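Local coordinates for protein O-methyltransferase (Burkholderia thailandensis, PDB 3MCZ) that probably transfers methyl groups from S-adenosylmethionine to oxygen atoms of an acceptor and probably works as a dimer, at residues V115-L120 with D154-A159; R162-M167 with G188-Y193; T182-A187 with Q207-P212; V252-C257 with L283-M288. All blocks are in the same frame, centred on the assembly; numbering follows the deposited sequence.

Contact 1: V115-L120 with D154-A159; sequences VEHQYL and DAFNDA
Helix segments 115-119 and 154-159 cross with axes 8.2 Å apart at closest and N-to-C directions 130° from each other. The register is marked by the CA atoms of His117 and Ala155, which lie 5.0 Å apart. Such close backbones are compatible with the small side chain of Ala155, whose CB bond points toward the other helix and stops 3.9 Å from His117 N. His117 carries CG anti to its backbone N (chi1 170°), and Phe156 has the same first torsion; the two side chains run alongside each other, pointing the same way. CE1 of His117 comes to 3.3 Å from CD1 of Phe156, at the phenyl edge and near its plane. With ring planes inclined at 59°, the aromatic pair is oblique. One turn along, CB of Ala159 meets CB of His117 at 4.1 Å. The extended Glu116 side chain lays its CG 3.9 Å from CB of Ala155, and its OE2 ends in a salt bridge with Arg151. Helix 112-119 packs on helix 150-172 and also touches helix 35-46 through Val115 and Tyr119, while Gln118 hydrogen-bonds Ser32 of the second subunit.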
loop_
_atom_site.group_PDB
_atom_site.type_symbol
_atom_site.label_atom_id
_atom_site.label_comp_id
_atom_site.label_asym_id
_atom_site.label_seq_id
_atom_site.Cartn_x
_atom_site.Cartn_y
_atom_site.Cartn_z
ATOM N N VAL A 115 -10.364 1.816 8.958
ATOM C CA VAL A 115 -10.108 2.010 7.530
ATOM C C VAL A 115 -10.079 3.499 7.159
ATOM O O VAL A 115 -9.167 3.959 6.465
ATOM C CB VAL A 115 -11.111 1.214 6.650
ATOM C CG1 VAL A 115 -10.932 1.571 5.193
ATOM C CG2 VAL A 115 -10.907 -0.265 6.891
ATOM N N GLU A 116 -11.015 4.253 7.720
ATOM C CA GLU A 116 -11.134 5.685 7.448
ATOM C C GLU A 116 -9.938 6.458 7.987
ATOM O O GLU A 116 -9.412 7.356 7.319
ATOM C CB GLU A 116 -12.391 6.232 8.092
ATOM C CG GLU A 116 -12.539 7.726 7.907
ATOM C CD GLU A 116 -13.873 8.233 8.409
ATOM O OE1 GLU A 116 -14.485 7.586 9.278
ATOM O OE2 GLU A 116 -14.315 9.268 7.898
ATOM N N HIS A 117 -9.496 6.086 9.182
ATOM C CA HIS A 117 -8.334 6.715 9.775
ATOM C C HIS A 117 -7.129 6.476 8.842
ATOM O O HIS A 117 -6.325 7.375 8.585
ATOM C CB HIS A 117 -8.018 6.134 11.158
ATOM C CG HIS A 117 -6.694 6.591 11.678
ATOM N ND1 HIS A 117 -6.406 7.927 11.871
ATOM C CD2 HIS A 117 -5.564 5.907 11.994
ATOM C CE1 HIS A 117 -5.155 8.045 12.290
ATOM N NE2 HIS A 117 -4.627 6.832 12.389
ATOM N N GLN A 118 -7.004 5.245 8.363
ATOM C CA GLN A 118 -5.905 4.887 7.464
ATOM C C GLN A 118 -5.996 5.618 6.112
ATOM O O GLN A 118 -5.020 6.194 5.658
ATOM C CB GLN A 118 -5.828 3.388 7.289
ATOM C CG GLN A 118 -5.384 2.634 8.561
ATOM C CD GLN A 118 -5.664 1.148 8.498
ATOM O OE1 GLN A 118 -6.652 0.713 7.890
ATOM N NE2 GLN A 118 -4.835 0.358 9.182
ATOM N N TYR A 119 -7.140 5.622 5.454
ATOM C CA TYR A 119 -7.172 6.330 4.174
ATOM C C TYR A 119 -7.042 7.821 4.276
ATOM O O TYR A 119 -6.569 8.461 3.355
ATOM C CB TYR A 119 -8.311 5.905 3.270
ATOM C CG TYR A 119 -9.713 6.248 3.598
ATOM C CD1 TYR A 119 -10.162 7.557 3.608
ATOM C CD2 TYR A 119 -10.656 5.221 3.754
ATOM C CE1 TYR A 119 -11.490 7.833 3.846
ATOM C CE2 TYR A 119 -11.992 5.492 3.993
ATOM C CZ TYR A 119 -12.400 6.796 4.046
ATOM O OH TYR A 119 -13.737 7.073 4.292
ATOM N N LEU A 120 -7.386 8.381 5.430
ATOM C CA LEU A 120 -7.167 9.820 5.636
ATOM C C LEU A 120 -5.677 10.234 5.729
ATOM O O LEU A 120 -5.377 11.447 5.704
ATOM C CB LEU A 120 -7.942 10.289 6.889
ATOM C CG LEU A 120 -9.473 10.304 6.687
ATOM C CD1 LEU A 120 -10.220 10.645 7.999
ATOM C CD2 LEU A 120 -9.829 11.295 5.537
ATOM N N ASP A 154 -12.190 11.926 15.073
ATOM C CA ASP A 154 -13.119 10.873 15.502
ATOM C C ASP A 154 -12.748 9.472 14.959
ATOM O O ASP A 154 -12.858 8.472 15.682
ATOM C CB ASP A 154 -14.546 11.233 15.104
ATOM C CG ASP A 154 -15.090 12.430 15.870
ATOM O OD1 ASP A 154 -14.415 12.946 16.804
ATOM O OD2 ASP A 154 -16.216 12.850 15.526
ATOM N N ALA A 155 -12.298 9.404 13.707
ATOM C CA ALA A 155 -11.817 8.157 13.133
ATOM C C ALA A 155 -10.616 7.637 13.923
ATOM O O ALA A 155 -10.549 6.453 14.270
ATOM C CB ALA A 155 -11.453 8.333 11.655
ATOM N N PHE A 156 -9.679 8.527 14.209
ATOM C CA PHE A 156 -8.490 8.166 14.961
ATOM C C PHE A 156 -8.899 7.663 16.350
ATOM O O PHE A 156 -8.485 6.575 16.737
ATOM C CB PHE A 156 -7.517 9.340 15.084
ATOM C CG PHE A 156 -6.357 9.057 15.997
ATOM C CD1 PHE A 156 -5.303 8.269 15.570
ATOM C CD2 PHE A 156 -6.346 9.537 17.293
ATOM C CE1 PHE A 156 -4.217 7.988 16.412
ATOM C CE2 PHE A 156 -5.268 9.252 18.150
ATOM C CZ PHE A 156 -4.207 8.490 17.690
ATOM N N ASN A 157 -9.728 8.416 17.072
ATOM C CA ASN A 157 -10.150 8.009 18.427
ATOM C C ASN A 157 -10.932 6.661 18.411
ATOM O O ASN A 157 -10.655 5.742 19.198
ATOM C CB ASN A 157 -10.975 9.114 19.118
ATOM C CG ASN A 157 -10.127 10.361 19.488
ATOM O OD1 ASN A 157 -8.906 10.270 19.673
ATOM N ND2 ASN A 157 -10.784 11.529 19.578
ATOM N N ASP A 158 -11.891 6.537 17.499
ATOM C CA ASP A 158 -12.647 5.290 17.347
ATOM C C ASP A 158 -11.741 4.115 16.919
ATOM O O ASP A 158 -11.935 2.987 17.375
ATOM C CB ASP A 158 -13.808 5.472 16.365
ATOM C CG ASP A 158 -14.901 6.389 16.907
ATOM O OD1 ASP A 158 -15.004 6.567 18.153
ATOM O OD2 ASP A 158 -15.671 6.928 16.078
ATOM N N ALA A 159 -10.761 4.381 16.069
ATOM C CA ALA A 159 -9.837 3.336 15.602
ATOM C C ALA A 159 -8.985 2.813 16.767
ATOM O O ALA A 159 -8.717 1.622 16.843
ATOM C CB ALA A 159 -8.921 3.838 14.469
#

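Contact 2: R162-M167 with G188-Y193; sequences RLSQPM and GGHGTY
The segment 188-193 is the glycine-rich loop that follows the first strand of the Rossmann-like methyltransferase fold, the motif that in relatives lines the S-adenosylmethionine site; here it packs against the kinked helix segment 162-167. Its backbone geometry fits the motif: Gly188 to Gly191 form a type II' beta turn, Gly189 has a positive phi of 62°, and Gly191 sits at the N-cap of helix 192-200. Van der Waals contacts centre on Tyr193, whose chi1 of -65° sets CG anti to the carbonyl carbon and whose phenol end reaches the helix. Its OH lies 3.6 Å from CB of Ser164 and 3.5 Å from CE of Met167, a selenomethionine that runs alongside it. A lesser touch joins CG2 of Thr192 to OE1 of Gln165, whose amide NE2 is bonded to Asp169 and Gln196. Within 188-193, the side-chain hydrogen bonds join His190 to Thr192: Thr192 N donates to His190 ND1 over 3.2 Å at 163°, approaching somewhat out of the ring plane, and Thr192 OG1 also pairs with ND1. That double grip should fix the imidazole's rotation. The polar link between the segments is made by one water, while Ser164 OG has Met160 O as its strongest polar partner. This water donates to OG of Ser164 at 2.5 Å, lies in the plane of the Tyr193 ring at its edge, and completes the bridge at 2.9 Å from Tyr193 OH.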
loop_
_atom_site.group_PDB
_atom_site.type_symbol
_atom_site.label_atom_id
_atom_site.label_comp_id
_atom_site.label_asym_id
_atom_site.label_seq_id
_atom_site.Cartn_x
_atom_site.Cartn_y
_atom_site.Cartn_z
ATOM N N ARG A 162 -10.891 0.546 19.224
ATOM C CA ARG A 162 -11.070 -0.787 18.696
ATOM C C ARG A 162 -9.741 -1.554 18.759
ATOM O O ARG A 162 -9.660 -2.667 19.298
ATOM C CB ARG A 162 -11.616 -0.693 17.271
ATOM C CG ARG A 162 -11.929 -2.008 16.659
ATOM C CD ARG A 162 -13.134 -2.642 17.333
ATOM N NE ARG A 162 -13.430 -3.937 16.728
ATOM C CZ ARG A 162 -14.035 -4.109 15.549
ATOM N NH1 ARG A 162 -14.438 -3.063 14.833
ATOM N NH2 ARG A 162 -14.255 -5.333 15.092
ATOM N N LEU A 163 -8.691 -0.927 18.248
ATOM C CA LEU A 163 -7.381 -1.569 18.161
ATOM C C LEU A 163 -6.781 -1.857 19.545
ATOM O O LEU A 163 -6.006 -2.799 19.695
ATOM C CB LEU A 163 -6.413 -0.735 17.282
ATOM C CG LEU A 163 -6.722 -0.728 15.771
ATOM C CD1 LEU A 163 -5.874 0.302 15.029
ATOM C CD2 LEU A 163 -6.533 -2.124 15.142
ATOM N N SER A 164 -7.167 -1.069 20.551
ATOM C CA SER A 164 -6.638 -1.230 21.887
ATOM C C SER A 164 -7.308 -2.327 22.721
ATOM O O SER A 164 -6.779 -2.683 23.765
ATOM C CB SER A 164 -6.700 0.103 22.635
ATOM O OG SER A 164 -5.862 1.026 21.955
ATOM N N GLN A 165 -8.436 -2.877 22.275
ATOM C CA GLN A 165 -9.227 -3.784 23.142
ATOM C C GLN A 165 -8.478 -4.983 23.729
ATOM O O GLN A 165 -8.714 -5.355 24.889
ATOM C CB GLN A 165 -10.495 -4.296 22.443
ATOM C CG GLN A 165 -11.504 -4.963 23.378
ATOM C CD GLN A 165 -12.006 -4.026 24.463
ATOM O OE1 GLN A 165 -12.325 -2.867 24.187
ATOM N NE2 GLN A 165 -12.060 -4.511 25.705
ATOM N N PRO A 166 -7.625 -5.634 22.933
ATOM C CA PRO A 166 -6.920 -6.786 23.531
ATOM C C PRO A 166 -6.114 -6.397 24.738
ATOM O O PRO A 166 -6.127 -7.107 25.714
ATOM C CB PRO A 166 -5.999 -7.266 22.413
ATOM C CG PRO A 166 -6.682 -6.829 21.143
ATOM C CD PRO A 166 -7.407 -5.541 21.478
HETATM N N MSE A 167 -5.432 -5.252 24.679
HETATM C CA MSE A 167 -4.624 -4.852 25.809
HETATM C C MSE A 167 -5.450 -4.312 26.950
HETATM O O MSE A 167 -5.079 -4.495 28.083
HETATM C CB MSE A 167 -3.568 -3.864 25.414
HETATM C CG MSE A 167 -2.419 -4.580 24.854
HETATM SE SE MSE A 167 -1.619 -3.437 23.647
HETATM C CE MSE A 167 -3.206 -2.579 22.898
ATOM N N GLY A 188 -5.238 9.959 28.893
ATOM C CA GLY A 188 -6.143 8.817 28.841
ATOM C C GLY A 188 -7.004 8.790 27.597
ATOM O O GLY A 188 -7.474 7.720 27.185
ATOM N N GLY A 189 -7.242 9.973 27.025
ATOM C CA GLY A 189 -7.879 10.105 25.709
ATOM C C GLY A 189 -9.272 9.549 25.659
ATOM O O GLY A 189 -10.165 10.025 26.379
ATOM N N HIS A 190 -9.456 8.538 24.804
ATOM C CA HIS A 190 -10.758 7.872 24.674
ATOM C C HIS A 190 -11.192 7.287 26.019
ATOM O O HIS A 190 -12.369 7.356 26.394
ATOM C CB HIS A 190 -10.747 6.802 23.573
ATOM C CG HIS A 190 -9.560 5.897 23.608
ATOM N ND1 HIS A 190 -9.479 4.813 24.453
ATOM C CD2 HIS A 190 -8.407 5.906 22.893
ATOM C CE1 HIS A 190 -8.324 4.196 24.263
ATOM N NE2 HIS A 190 -7.650 4.845 23.329
ATOM N N GLY A 191 -10.223 6.749 26.753
ATOM C CA GLY A 191 -10.425 6.395 28.148
ATOM C C GLY A 191 -10.888 4.975 28.378
ATOM O O GLY A 191 -11.411 4.658 29.465
ATOM N N THR A 192 -10.681 4.112 27.377
ATOM C CA THR A 192 -11.217 2.766 27.442
ATOM C C THR A 192 -10.511 1.944 28.524
ATOM O O THR A 192 -11.159 1.123 29.164
ATOM C CB THR A 192 -11.176 2.064 26.057
ATOM O OG1 THR A 192 -11.929 2.858 25.124
ATOM C CG2 THR A 192 -11.802 0.722 26.118
ATOM N N TYR A 193 -9.216 2.169 28.745
ATOM C CA TYR A 193 -8.518 1.398 29.779
ATOM C C TYR A 193 -9.123 1.730 31.150
ATOM O O TYR A 193 -9.475 0.833 31.908
ATOM C CB TYR A 193 -7.021 1.663 29.805
ATOM C CG TYR A 193 -6.250 1.213 28.557
ATOM C CD1 TYR A 193 -6.135 2.046 27.436
ATOM C CD2 TYR A 193 -5.630 -0.020 28.513
ATOM C CE1 TYR A 193 -5.432 1.640 26.307
ATOM C CE2 TYR A 193 -4.930 -0.449 27.384
ATOM C CZ TYR A 193 -4.827 0.389 26.280
ATOM O OH TYR A 193 -4.119 -0.024 25.156
HETATM O O HOH W 1 -3.879 1.997 23.107
#

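Contact 3: T182-A187 with Q207-P212; sequences TVIDLA and QIWDLP
Four backbone hydrogen bonds join segment 182-187 to the parallel segment 207-210 of strand 205-210. Gln207 N donates to Val183 O, Asp185 N to Gln207 O at 2.8 Å, and Trp209 N to Asp185 O at 3.0 Å, the last from above the carbonyl plane. Just past strand 182-186, Ala187 N meets Trp209 O nearly along the C=O axis; at 2.5 Å this is the shortest of the four. On the face bearing Ile184, Leu186 and Trp209, the indole is the centrepiece. CG2 of Ile184, anti to its backbone N, stands 3.9 Å from the centroid of the five-membered ring of Trp209 and only 6° off its normal, a CH-pi contact over the face. CD1 of Ile184 touches CZ2 of Trp209, and CD2 of Leu186 reaches CE3 of Trp209 obliquely at 3.4 Å.

The indole's orientation is held in turn by its own strand: Trp209 NE1 donates to Gln207 OE1 at 2.9 Å, with the acceptor 3° from the ring plane and the bond on an in-plane lone pair. Farther out, Lys236 makes a cation-pi contact with Trp209. At the strand end, OD2 of Asp210 lies 3.3 Å from C of Ala187 and accepts a weak bond from Gly189 N. The pair belongs to a beta-alpha-beta unit of the Rossmann-like domain, its strands connected through helix 192-200, with strand 231-235 beside 205-210 and strand 251-255 beside 182-186.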
loop_
_atom_site.group_PDB
_atom_site.type_symbol
_atom_site.label_atom_id
_atom_site.label_comp_id
_atom_site.label_asym_id
_atom_site.label_seq_id
_atom_site.Cartn_x
_atom_site.Cartn_y
_atom_site.Cartn_z
ATOM N N THR A 182 -7.727 4.428 44.031
ATOM C CA THR A 182 -7.716 5.527 43.085
ATOM C C THR A 182 -6.746 5.276 41.946
ATOM O O THR A 182 -5.681 4.660 42.136
ATOM C CB THR A 182 -7.316 6.848 43.751
ATOM O OG1 THR A 182 -6.056 6.674 44.424
ATOM C CG2 THR A 182 -8.428 7.321 44.747
ATOM N N VAL A 183 -7.156 5.757 40.773
ATOM C CA VAL A 183 -6.426 5.634 39.533
ATOM C C VAL A 183 -6.394 6.980 38.792
ATOM O O VAL A 183 -7.416 7.674 38.666
ATOM C CB VAL A 183 -7.093 4.617 38.562
ATOM C CG1 VAL A 183 -6.220 4.426 37.286
ATOM C CG2 VAL A 183 -7.377 3.312 39.216
ATOM N N ILE A 184 -5.237 7.311 38.242
ATOM C CA ILE A 184 -5.071 8.438 37.345
ATOM C C ILE A 184 -4.617 7.916 35.962
ATOM O O ILE A 184 -3.625 7.188 35.873
ATOM C CB ILE A 184 -4.064 9.427 37.946
ATOM C CG1 ILE A 184 -4.675 10.134 39.136
ATOM C CG2 ILE A 184 -3.578 10.400 36.909
ATOM C CD1 ILE A 184 -3.740 11.088 39.846
ATOM N N ASP A 185 -5.378 8.247 34.912
ATOM C CA ASP A 185 -5.080 7.851 33.508
ATOM C C ASP A 185 -4.525 9.094 32.773
ATOM O O ASP A 185 -5.274 10.018 32.399
ATOM C CB ASP A 185 -6.372 7.341 32.835
ATOM C CG ASP A 185 -6.131 6.545 31.542
ATOM O OD1 ASP A 185 -4.959 6.184 31.212
ATOM O OD2 ASP A 185 -7.151 6.251 30.852
ATOM N N LEU A 186 -3.221 9.109 32.572
ATOM C CA LEU A 186 -2.536 10.251 32.003
ATOM C C LEU A 186 -2.605 10.169 30.465
ATOM O O LEU A 186 -2.255 9.154 29.871
ATOM C CB LEU A 186 -1.088 10.319 32.493
ATOM C CG LEU A 186 -0.839 10.531 34.007
ATOM C CD1 LEU A 186 0.664 10.291 34.313
ATOM C CD2 LEU A 186 -1.313 11.896 34.526
ATOM N N ALA A 187 -3.081 11.229 29.817
ATOM C CA ALA A 187 -3.214 11.184 28.367
ATOM C C ALA A 187 -4.237 10.106 28.026
ATOM O O ALA A 187 -4.109 9.411 27.004
ATOM C CB ALA A 187 -1.860 10.875 27.692
ATOM N N GLN A 207 -9.441 9.446 37.577
ATOM C CA GLN A 207 -9.300 10.758 36.892
ATOM C C GLN A 207 -8.631 10.525 35.546
ATOM O O GLN A 207 -7.717 9.672 35.429
ATOM C CB GLN A 207 -8.454 11.721 37.708
ATOM C CG GLN A 207 -9.001 11.962 39.110
ATOM C CD GLN A 207 -8.199 12.985 39.886
ATOM O OE1 GLN A 207 -7.116 13.367 39.475
ATOM N NE2 GLN A 207 -8.743 13.451 40.996
ATOM N N ILE A 208 -9.115 11.238 34.532
ATOM C CA ILE A 208 -8.486 11.257 33.242
ATOM C C ILE A 208 -7.869 12.655 33.107
ATOM O O ILE A 208 -8.555 13.666 33.288
ATOM C CB ILE A 208 -9.496 11.029 32.068
ATOM C CG1 ILE A 208 -10.239 9.674 32.190
ATOM C CG2 ILE A 208 -8.757 11.067 30.742
ATOM C CD1 ILE A 208 -11.537 9.667 31.438
ATOM N N TRP A 209 -6.574 12.679 32.801
ATOM C CA TRP A 209 -5.765 13.903 32.592
ATOM C C TRP A 209 -5.352 13.919 31.133
ATOM O O TRP A 209 -4.526 13.110 30.712
ATOM C CB TRP A 209 -4.485 13.860 33.437
ATOM C CG TRP A 209 -4.679 13.938 34.961
ATOM C CD1 TRP A 209 -5.797 13.605 35.674
ATOM C CD2 TRP A 209 -3.714 14.373 35.920
ATOM N NE1 TRP A 209 -5.589 13.809 37.012
ATOM C CE2 TRP A 209 -4.321 14.288 37.195
ATOM C CE3 TRP A 209 -2.403 14.839 35.827
ATOM C CZ2 TRP A 209 -3.655 14.651 38.374
ATOM C CZ3 TRP A 209 -1.733 15.192 36.990
ATOM C CH2 TRP A 209 -2.368 15.104 38.253
ATOM N N ASP A 210 -5.914 14.840 30.355
ATOM C CA ASP A 210 -5.574 14.951 28.934
ATOM C C ASP A 210 -5.880 16.369 28.413
ATOM O O ASP A 210 -6.251 17.248 29.189
ATOM C CB ASP A 210 -6.344 13.899 28.123
ATOM C CG ASP A 210 -5.612 13.471 26.858
ATOM O OD1 ASP A 210 -4.715 14.227 26.375
ATOM O OD2 ASP A 210 -5.931 12.376 26.337
ATOM N N LEU A 211 -5.695 16.572 27.108
ATOM C CA LEU A 211 -5.909 17.886 26.467
ATOM C C LEU A 211 -7.394 18.099 26.135
ATOM O O LEU A 211 -8.185 17.162 26.210
ATOM C CB LEU A 211 -5.036 17.997 25.207
ATOM C CG LEU A 211 -3.516 17.994 25.476
ATOM C CD1 LEU A 211 -2.704 17.772 24.198
ATOM C CD2 LEU A 211 -3.076 19.281 26.184
ATOM N N PRO A 212 -7.789 19.341 25.790
ATOM C CA PRO A 212 -9.187 19.639 25.383
ATOM C C PRO A 212 -9.743 18.758 24.247
ATOM O O PRO A 212 -10.932 18.434 24.260
ATOM C CB PRO A 212 -9.108 21.087 24.916
ATOM C CG PRO A 212 -7.980 21.681 25.719
ATOM C CD PRO A 212 -6.987 20.569 25.967
#

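Contact 4: V252-C257 with L283-M288; sequences VMLNDC and LLILTM
Strands 252-255 and 283-288 are parallel neighbours in the mixed sheet of the Rossmann-like methyltransferase domain, their directions 7° apart and their axes 4.7 Å at closest. They are bound most regularly at their N-terminal ends. There Leu284 N donates to Val252 O at 2.9 Å, and Leu254 N to Leu284 O at 2.8 Å, both nearly straight along the C=O axis. Side chains pack tightly on the face of Val252, Leu254, Leu283 and Ile285. Leu283 has CG anti to its backbone N (chi1 174°), and its CD1 comes within 3.4 Å of Val252 O; the Val252 and Leu283 side chains cross obliquely. Leu254 and Ile285 instead run side by side, CB of Leu254 4.1 Å from CG1 of Ile285.

Toward the C-terminal ends the pairing is less regular. Leu286 N reaches Leu254 O only at 3.3 Å, though Asp256 N still donates to Leu286 O at 2.8 Å, both from above the carbonyl plane. Waters supplement these bonds: one donates to Leu254 O and Leu286 O while accepting from Cys257 N, and a second joins Asp256 OD1, also tied to Tyr341, to Met288 N. Asn255 ND2, 3.6 Å from CB of Leu286, is buried without a partner in the model. Strand 251-255 is flanked by strand 182-186 and strand 281-288 by antiparallel strand 341-347, with helix 319-328 against Ile285 and Thr287.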
loop_
_atom_site.group_PDB
_atom_site.type_symbol
_atom_site.label_atom_id
_atom_site.label_comp_id
_atom_site.label_asym_id
_atom_site.label_seq_id
_atom_site.Cartn_x
_atom_site.Cartn_y
_atom_site.Cartn_z
ATOM N N VAL A 252 -1.238 4.826 38.524
ATOM C CA VAL A 252 -1.119 5.896 37.545
ATOM C C VAL A 252 -0.811 5.215 36.222
ATOM O O VAL A 252 0.035 4.337 36.163
ATOM C CB VAL A 252 0.010 6.895 37.941
ATOM C CG1 VAL A 252 0.226 7.975 36.862
ATOM C CG2 VAL A 252 -0.279 7.501 39.345
HETATM N N MSE A 253 -1.496 5.599 35.145
HETATM C CA MSE A 253 -1.296 4.913 33.877
HETATM C C MSE A 253 -0.829 5.883 32.794
HETATM O O MSE A 253 -1.354 6.972 32.690
HETATM C CB MSE A 253 -2.593 4.235 33.424
HETATM C CG MSE A 253 -3.215 3.355 34.443
HETATM SE SE MSE A 253 -4.635 2.244 33.751
HETATM C CE MSE A 253 -5.941 3.552 33.496
ATOM N N LEU A 254 0.133 5.419 32.006
ATOM C CA LEU A 254 0.628 6.050 30.789
ATOM C C LEU A 254 0.512 5.013 29.676
ATOM O O LEU A 254 1.471 4.311 29.383
ATOM C CB LEU A 254 2.099 6.389 30.941
ATOM C CG LEU A 254 2.524 7.720 31.516
ATOM C CD1 LEU A 254 4.044 7.685 31.728
ATOM C CD2 LEU A 254 2.100 8.945 30.606
ATOM N N ASN A 255 -0.650 4.900 29.054
ATOM C CA ASN A 255 -0.879 3.771 28.158
ATOM C C ASN A 255 -0.725 4.195 26.710
ATOM O O ASN A 255 -1.467 5.055 26.255
ATOM C CB ASN A 255 -2.276 3.199 28.386
ATOM C CG ASN A 255 -2.407 2.514 29.733
ATOM O OD1 ASN A 255 -3.447 2.617 30.390
ATOM N ND2 ASN A 255 -1.338 1.840 30.164
ATOM N N ASP A 256 0.284 3.635 26.015
ATOM C CA ASP A 256 0.400 3.739 24.556
ATOM C C ASP A 256 0.398 5.206 24.144
ATOM O O ASP A 256 -0.324 5.574 23.212
ATOM C CB ASP A 256 -0.777 2.967 23.925
ATOM C CG ASP A 256 -0.576 2.586 22.455
ATOM O OD1 ASP A 256 0.572 2.505 21.965
ATOM O OD2 ASP A 256 -1.622 2.317 21.799
ATOM N N CYS A 257 1.220 6.026 24.826
ATOM C CA CYS A 257 1.299 7.481 24.600
ATOM C C CYS A 257 2.696 8.092 24.684
ATOM O O CYS A 257 2.887 9.245 24.289
ATOM C CB CYS A 257 0.393 8.234 25.574
ATOM S SG CYS A 257 0.893 8.004 27.330
ATOM N N LEU A 283 2.944 2.427 38.823
ATOM C CA LEU A 283 2.906 3.144 37.565
ATOM C C LEU A 283 2.857 2.099 36.435
ATOM O O LEU A 283 3.708 1.172 36.387
ATOM C CB LEU A 283 4.190 3.985 37.418
ATOM C CG LEU A 283 4.359 4.696 36.061
ATOM C CD1 LEU A 283 3.171 5.633 35.742
ATOM C CD2 LEU A 283 5.687 5.462 35.957
ATOM N N LEU A 284 1.873 2.226 35.539
ATOM C CA LEU A 284 1.734 1.307 34.419
ATOM C C LEU A 284 2.076 2.048 33.149
ATOM O O LEU A 284 1.546 3.127 32.902
ATOM C CB LEU A 284 0.314 0.761 34.291
ATOM C CG LEU A 284 -0.281 0.080 35.520
ATOM C CD1 LEU A 284 -1.682 -0.479 35.212
ATOM C CD2 LEU A 284 0.639 -1.015 36.109
ATOM N N ILE A 285 2.977 1.474 32.359
ATOM C CA ILE A 285 3.279 2.012 31.043
ATOM C C ILE A 285 3.143 0.919 29.996
ATOM O O ILE A 285 3.844 -0.061 30.027
ATOM C CB ILE A 285 4.688 2.592 30.954
ATOM C CG1 ILE A 285 4.929 3.670 32.040
ATOM C CG2 ILE A 285 4.931 3.147 29.503
ATOM C CD1 ILE A 285 6.386 4.182 32.143
ATOM N N LEU A 286 2.215 1.113 29.074
ATOM C CA LEU A 286 2.027 0.208 27.974
ATOM C C LEU A 286 2.728 0.823 26.767
ATOM O O LEU A 286 2.481 1.975 26.415
ATOM C CB LEU A 286 0.546 0.083 27.698
ATOM C CG LEU A 286 0.146 -0.928 26.648
ATOM C CD1 LEU A 286 0.539 -2.351 27.075
ATOM C CD2 LEU A 286 -1.381 -0.802 26.450
ATOM N N THR A 287 3.597 0.054 26.137
ATOM C CA THR A 287 4.403 0.569 25.063
ATOM C C THR A 287 4.721 -0.552 24.063
ATOM O O THR A 287 4.905 -1.726 24.447
ATOM C CB THR A 287 5.665 1.248 25.628
ATOM O OG1 THR A 287 6.363 1.883 24.563
ATOM C CG2 THR A 287 6.627 0.231 26.324
HETATM N N MSE A 288 4.764 -0.223 22.776
HETATM C CA MSE A 288 5.128 -1.243 21.801
HETATM C C MSE A 288 6.556 -1.711 22.073
HETATM O O MSE A 288 7.476 -0.909 22.227
HETATM C CB MSE A 288 5.056 -0.749 20.358
HETATM C CG MSE A 288 5.390 -1.902 19.375
HETATM SE SE MSE A 288 4.878 -1.438 17.565
HETATM C CE MSE A 288 3.020 -1.296 18.116
HETATM O O HOH W 2 3.159 4.733 26.779
HETATM O O HOH W 3 3.736 2.366 21.963
#

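Overall arrangement
Contact 1 closes before contact 2 opens, and both use helix 150-172, with centres 14 Å apart. Contacts 2 and 3 alternate along the chain because strand 182-186 falls between the two segments of contact 2; contact 4 comes last. Contacts 3 and 4, 12 Å apart between centres, share one sheet through the neighbouring strands 182-186 and 251-255, linked by probable hydrogen bonds between Ile184 and Met253 and between Leu186 and Met253. Contact 2 touches both, Tyr193 meeting Leu286 and Gly188 meeting Ile208. One long helix therefore leads from the dimerisation side to the C-terminal ends of the central strands, where the glycine-rich loop also lies, consistent with a Rossmann-like cofactor site.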